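Local coordinates for thioredoxin family protein (Streptococcus pneumoniae, PDB 2YP6) that is a surface-exposed thioredoxin-fold lipoprotein that probably acts as a thiol-disulfide oxidoreductase in resistance to extracellular oxidative stress, at residues 90-95 / 128-133; 103-108 / 132-137. All blocks are in the same frame, centred on the assembly; numbering follows the deposited sequence.

Interaction 1 (90-95 / 128-133); sequences ELMELA and QGYKDI
Met92 lies against Ile133 and Lys131 and touches four loop residues in all, meeting backbone as well as side chains. Its CG sits 3.4 Å from the carbonyl O of Lys131 and 3.7 Å from CG1 of Ile133, and its CE 3.9 Å from CG of Lys131. The bend at chi3 (54°) places CE near the carbonyl oxygens of Gly129 and Lys131. Ile133 lies against three residues of the helix: while its CG1 faces Met92, its CD1 lies 3.8 Å from CG of Leu91 and is equally close to CB of Ala95. The segment 90-95 belongs to helix 88-96, one of the helices laid against the central sheet of the thioredoxin fold, and 128-133 is the connection from helix 120-127 to strand 135-137. Helix 120-127 ends in a Schellman motif at Gly129, whose phi is positive, and the chain then runs past Met92 toward the sheet. Sulfur contacts form a second group. SD accepts a weak hydrogen bond from the backbone N of Lys131, 3.6 Å away, and makes an oblique Met-aromatic contact with the Tyr130 ring, 5.3 Å from its centroid. CB of Gln128 covers the centre of one face of this ring, and Phe125 meets it edge-to-face. At the exposed margin the chemistry becomes ionic within the loop itself, where NZ of Lys131 forms a salt bridge of 3.0 Å with OD2 of Asp132.

Interaction 2 (103-108 / 132-137); sequences EILTVI and DIPVLY
Thr106 and Ile133 press their methyls together at the buried centre, CG2 against CG2 at 3.5 Å, tighter than usual for carbon atoms, with the two side chains crossing at about a right angle. The setting is the beta-alpha-beta crossover of the thioredoxin fold, in which helix 120-127 links two neighbouring parallel strands, 102-108 and 135-137. On the same face of the sheet as Thr106, CG1 of Ile108 packs 3.8 Å from CG1 of Val135. CD1 of Ile108 lies 3.8 Å from CE1 of Tyr137, the two side chains side by side and pointing the same way, and Phe121 of the crossover helix touches both Ile108 and Val135. Leu105, Val107 and Leu136 point to the other face. Outward from these side chains runs the parallel backbone ladder: Leu136 N donates to Thr106 O at 2.8 Å, and Leu136 O accepts from Ile108 N at 3.0 Å. Toward the loop end, the ring of Pro134 lies against Ile104 O, a buried carbonyl without a hydrogen-bonding partner. Pro134 O is gripped twice by Thr106. The backbone N of Thr106 donates from above the Pro134 carbonyl plane, and Thr106 OG1, also bonded to Trp77 NE1, donates at 2.8 Å to that same Pro134 O.

Interaction 2 is a buried strand pairing near the middle of the fold, whereas interaction 1 lies farther out and grades from a buried aliphatic side to exposed charged residues. Both contacts end on the same run of chain and share Ile133, which has the helix 88-96 on one side and Thr106 of the sheet on another. The two also touch directly: Leu91 CD2 packs 3.7 Å from Thr106 CG2, and Ala95 meets Ile104. Their chemistry follows their place in the fold. Backbone hydrogen bonds, one sharing its acceptor with a threonine hydroxyl, and apolar side chains join 103-108 / 132-137, while 90-95 / 128-133 relies on apolar and sulfur contacts, its one hydrogen bond across being weak.

Interaction 1 (90-95 / 128-133)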
loop_
_atom_site.group_PDB
_atom_site.type_symbol
_atom_site.label_atom_id
_atom_site.label_comp_id
_atom_site.label_asym_id
_atom_site.label_seq_id
_atom_site.Cartn_x
_atom_site.Cartn_y
_atom_site.Cartn_z
ATOM N N GLU A 90 -6.687 -5.158 10.213
ATOM C CA GLU A 90 -6.926 -6.314 9.371
ATOM C C GLU A 90 -5.704 -6.527 8.466
ATOM O O GLU A 90 -5.302 -7.656 8.229
ATOM C CB GLU A 90 -8.205 -6.167 8.551
ATOM C CG GLU A 90 -8.460 -7.393 7.695
ATOM C CD GLU A 90 -9.769 -7.335 6.912
ATOM O OE1 GLU A 90 -10.336 -6.223 6.790
ATOM O OE2 GLU A 90 -10.210 -8.411 6.426
ATOM N N LEU A 91 -5.083 -5.446 7.992
ATOM C CA LEU A 91 -3.885 -5.587 7.151
ATOM C C LEU A 91 -2.697 -6.163 7.943
ATOM O O LEU A 91 -1.915 -6.965 7.417
ATOM C CB LEU A 91 -3.508 -4.243 6.528
ATOM C CG LEU A 91 -2.419 -4.307 5.451
ATOM C CD1 LEU A 91 -2.817 -5.264 4.343
ATOM C CD2 LEU A 91 -2.120 -2.912 4.912
ATOM N N MET A 92 -2.576 -5.778 9.211
ATOM C CA MET A 92 -1.622 -6.448 10.111
ATOM C C MET A 92 -1.876 -7.938 10.248
ATOM O O MET A 92 -0.911 -8.717 10.272
ATOM C CB MET A 92 -1.559 -5.773 11.477
ATOM C CG MET A 92 -1.054 -4.342 11.372
ATOM S SD MET A 92 -1.232 -3.429 12.903
ATOM C CE MET A 92 -0.396 -4.497 14.047
ATOM N N GLU A 93 -3.147 -8.354 10.349
ATOM C CA GLU A 93 -3.468 -9.787 10.300
ATOM C C GLU A 93 -2.869 -10.467 9.075
ATOM O O GLU A 93 -2.306 -11.582 9.150
ATOM C CB GLU A 93 -4.981 -10.034 10.243
ATOM C CG GLU A 93 -5.705 -9.909 11.553
ATOM C CD GLU A 93 -7.209 -10.056 11.413
ATOM O OE1 GLU A 93 -7.817 -9.519 10.462
ATOM O OE2 GLU A 93 -7.797 -10.701 12.278
ATOM N N LEU A 94 -3.053 -9.827 7.932
ATOM C CA LEU A 94 -2.559 -10.375 6.684
ATOM C C LEU A 94 -1.042 -10.446 6.703
ATOM O O LEU A 94 -0.460 -11.465 6.299
ATOM C CB LEU A 94 -3.056 -9.536 5.511
ATOM C CG LEU A 94 -2.951 -10.159 4.124
ATOM C CD1 LEU A 94 -3.756 -11.444 4.067
ATOM C CD2 LEU A 94 -3.435 -9.182 3.104
ATOM N N ALA A 95 -0.394 -9.396 7.195
ATOM C CA ALA A 95 1.068 -9.367 7.213
ATOM C C ALA A 95 1.648 -10.468 8.097
ATOM O O ALA A 95 2.733 -10.981 7.830
ATOM C CB ALA A 95 1.575 -8.020 7.640
ATOM N N GLN A 128 -1.316 4.138 17.637
ATOM C CA GLN A 128 -2.497 3.362 17.258
ATOM C C GLN A 128 -2.281 1.872 17.489
ATOM O O GLN A 128 -3.210 1.088 17.355
ATOM C CB GLN A 128 -2.855 3.588 15.778
ATOM C CG GLN A 128 -2.991 5.054 15.343
ATOM C CD GLN A 128 -3.788 5.904 16.309
ATOM O OE1 GLN A 128 -4.950 5.623 16.588
ATOM N NE2 GLN A 128 -3.157 6.958 16.834
ATOM N N GLY A 129 -1.052 1.476 17.818
ATOM C CA GLY A 129 -0.700 0.063 17.919
ATOM C C GLY A 129 -0.347 -0.573 16.579
ATOM O O GLY A 129 -0.247 -1.797 16.462
ATOM N N TYR A 130 -0.155 0.247 15.552
ATOM C CA TYR A 130 0.139 -0.298 14.234
ATOM C C TYR A 130 1.617 -0.654 14.161
ATOM O O TYR A 130 2.464 0.015 14.761
ATOM C CB TYR A 130 -0.221 0.663 13.098
ATOM C CG TYR A 130 -1.671 1.125 13.070
ATOM C CD1 TYR A 130 -2.692 0.378 13.661
ATOM C CD2 TYR A 130 -2.012 2.323 12.469
ATOM C CE1 TYR A 130 -4.010 0.823 13.636
ATOM C CE2 TYR A 130 -3.310 2.764 12.440
ATOM C CZ TYR A 130 -4.301 2.027 13.014
ATOM O OH TYR A 130 -5.581 2.504 12.977
ATOM N N LYS A 131 1.908 -1.723 13.435
ATOM C CA LYS A 131 3.282 -2.138 13.187
ATOM C C LYS A 131 3.303 -3.264 12.166
ATOM O O LYS A 131 2.263 -3.773 11.776
ATOM C CB LYS A 131 3.951 -2.582 14.485
ATOM C CG LYS A 131 3.246 -3.736 15.164
ATOM C CD LYS A 131 3.891 -4.046 16.509
ATOM C CE LYS A 131 3.374 -5.350 17.083
ATOM N NZ LYS A 131 4.031 -6.540 16.451
ATOM N N ASP A 132 4.505 -3.640 11.733
ATOM C CA ASP A 132 4.699 -4.704 10.748
ATOM C C ASP A 132 4.112 -4.407 9.385
ATOM O O ASP A 132 3.948 -5.320 8.575
ATOM C CB ASP A 132 4.160 -6.037 11.283
ATOM C CG ASP A 132 4.805 -6.434 12.609
ATOM O OD1 ASP A 132 6.016 -6.192 12.792
ATOM O OD2 ASP A 132 4.097 -6.947 13.501
ATOM N N ILE A 133 3.812 -3.141 9.114
ATOM C CA ILE A 133 3.257 -2.734 7.828
ATOM C C ILE A 133 4.180 -1.677 7.246
ATOM O O ILE A 133 4.356 -0.644 7.866
ATOM C CB ILE A 133 1.858 -2.095 7.992
ATOM C CG1 ILE A 133 0.859 -3.131 8.489
ATOM C CG2 ILE A 133 1.373 -1.487 6.666
ATOM C CD1 ILE A 133 0.759 -4.348 7.609
#

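Interaction 2 (103-108 / 132-137)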
loop_
_atom_site.group_PDB
_atom_site.type_symbol
_atom_site.label_atom_id
_atom_site.label_comp_id
_atom_site.label_asym_id
_atom_site.label_seq_id
_atom_site.Cartn_x
_atom_site.Cartn_y
_atom_site.Cartn_z
ATOM N N GLU A 103 3.859 -9.437 -1.192
ATOM C CA GLU A 103 4.397 -8.461 -0.262
ATOM C C GLU A 103 3.360 -7.375 -0.078
ATOM O O GLU A 103 2.679 -6.988 -1.038
ATOM C CB GLU A 103 5.666 -7.851 -0.848
ATOM C CG GLU A 103 6.095 -6.502 -0.247
ATOM C CD GLU A 103 6.928 -6.627 1.046
ATOM O OE1 GLU A 103 7.468 -7.738 1.301
ATOM O OE2 GLU A 103 7.025 -5.601 1.796
ATOM N N ILE A 104 3.273 -6.857 1.136
ATOM C CA ILE A 104 2.423 -5.717 1.438
ATOM C C ILE A 104 3.229 -4.412 1.511
ATOM O O ILE A 104 4.251 -4.332 2.222
ATOM C CB ILE A 104 1.687 -5.921 2.787
ATOM C CG1 ILE A 104 0.798 -7.155 2.705
ATOM C CG2 ILE A 104 0.926 -4.688 3.145
ATOM C CD1 ILE A 104 0.483 -7.789 4.049
ATOM N N LEU A 105 2.752 -3.397 0.788
ATOM C CA LEU A 105 3.327 -2.053 0.813
ATOM C C LEU A 105 2.185 -1.071 0.907
ATOM O O LEU A 105 1.158 -1.233 0.230
ATOM C CB LEU A 105 4.099 -1.712 -0.465
ATOM C CG LEU A 105 5.338 -2.528 -0.800
ATOM C CD1 LEU A 105 5.906 -2.086 -2.149
ATOM C CD2 LEU A 105 6.368 -2.409 0.291
ATOM N N THR A 106 2.343 -0.063 1.754
ATOM C CA THR A 106 1.342 0.991 1.824
ATOM C C THR A 106 2.029 2.315 1.575
ATOM O O THR A 106 3.219 2.432 1.831
ATOM C CB THR A 106 0.556 1.006 3.146
ATOM O OG1 THR A 106 1.313 1.676 4.167
ATOM C CG2 THR A 106 0.197 -0.419 3.579
ATOM N N VAL A 107 1.261 3.284 1.077
ATOM C CA VAL A 107 1.760 4.591 0.691
ATOM C C VAL A 107 0.886 5.704 1.279
ATOM O O VAL A 107 -0.350 5.670 1.160
ATOM C CB VAL A 107 1.784 4.746 -0.848
ATOM C CG1 VAL A 107 2.515 6.055 -1.247
ATOM C CG2 VAL A 107 2.416 3.514 -1.533
ATOM N N ILE A 108 1.534 6.668 1.924
ATOM C CA ILE A 108 0.883 7.908 2.346
ATOM C C ILE A 108 1.609 9.068 1.668
ATOM O O ILE A 108 2.681 8.903 1.103
ATOM C CB ILE A 108 0.887 8.106 3.878
ATOM C CG1 ILE A 108 2.305 8.259 4.387
ATOM C CG2 ILE A 108 0.209 6.953 4.584
ATOM C CD1 ILE A 108 2.442 8.792 5.810
ATOM N N ASP A 132 4.505 -3.640 11.733
ATOM C CA ASP A 132 4.699 -4.704 10.748
ATOM C C ASP A 132 4.112 -4.407 9.385
ATOM O O ASP A 132 3.948 -5.320 8.575
ATOM C CB ASP A 132 4.160 -6.037 11.283
ATOM C CG ASP A 132 4.805 -6.434 12.609
ATOM O OD1 ASP A 132 6.016 -6.192 12.792
ATOM O OD2 ASP A 132 4.097 -6.947 13.501
ATOM N N ILE A 133 3.812 -3.141 9.114
ATOM C CA ILE A 133 3.257 -2.734 7.828
ATOM C C ILE A 133 4.180 -1.677 7.246
ATOM O O ILE A 133 4.356 -0.644 7.866
ATOM C CB ILE A 133 1.858 -2.095 7.992
ATOM C CG1 ILE A 133 0.859 -3.131 8.489
ATOM C CG2 ILE A 133 1.373 -1.487 6.666
ATOM C CD1 ILE A 133 0.759 -4.348 7.609
ATOM N N PRO A 134 4.785 -1.933 6.073
ATOM C CA PRO A 134 5.575 -0.873 5.438
ATOM C C PRO A 134 4.759 0.345 5.089
ATOM O O PRO A 134 3.666 0.254 4.500
ATOM C CB PRO A 134 6.090 -1.535 4.156
ATOM C CG PRO A 134 6.067 -2.982 4.446
ATOM C CD PRO A 134 4.890 -3.203 5.322
ATOM N N VAL A 135 5.300 1.505 5.430
ATOM C CA VAL A 135 4.673 2.743 5.018
ATOM C C VAL A 135 5.680 3.543 4.227
ATOM O O VAL A 135 6.749 3.882 4.735
ATOM C CB VAL A 135 4.201 3.593 6.213
ATOM C CG1 VAL A 135 3.570 4.896 5.719
ATOM C CG2 VAL A 135 3.226 2.816 7.091
ATOM N N LEU A 136 5.331 3.823 2.980
ATOM C CA LEU A 136 6.199 4.566 2.091
ATOM C C LEU A 136 5.714 6.010 1.999
ATOM O O LEU A 136 4.511 6.271 1.970
ATOM C CB LEU A 136 6.188 3.933 0.712
ATOM C CG LEU A 136 6.569 2.445 0.656
ATOM C CD1 LEU A 136 6.699 2.050 -0.794
ATOM C CD2 LEU A 136 7.838 2.132 1.443
ATOM N N TYR A 137 6.669 6.928 1.923
ATOM C CA TYR A 137 6.388 8.360 1.962
ATOM C C TYR A 137 6.416 8.943 0.568
ATOM O O TYR A 137 7.480 9.185 0.010
ATOM C CB TYR A 137 7.455 9.057 2.775
ATOM C CG TYR A 137 7.363 8.883 4.276
ATOM C CD1 TYR A 137 6.275 8.267 4.870
ATOM C CD2 TYR A 137 8.359 9.378 5.095
ATOM C CE1 TYR A 137 6.195 8.125 6.266
ATOM C CE2 TYR A 137 8.284 9.258 6.479
ATOM C CZ TYR A 137 7.200 8.636 7.057
ATOM O OH TYR A 137 7.142 8.508 8.432
#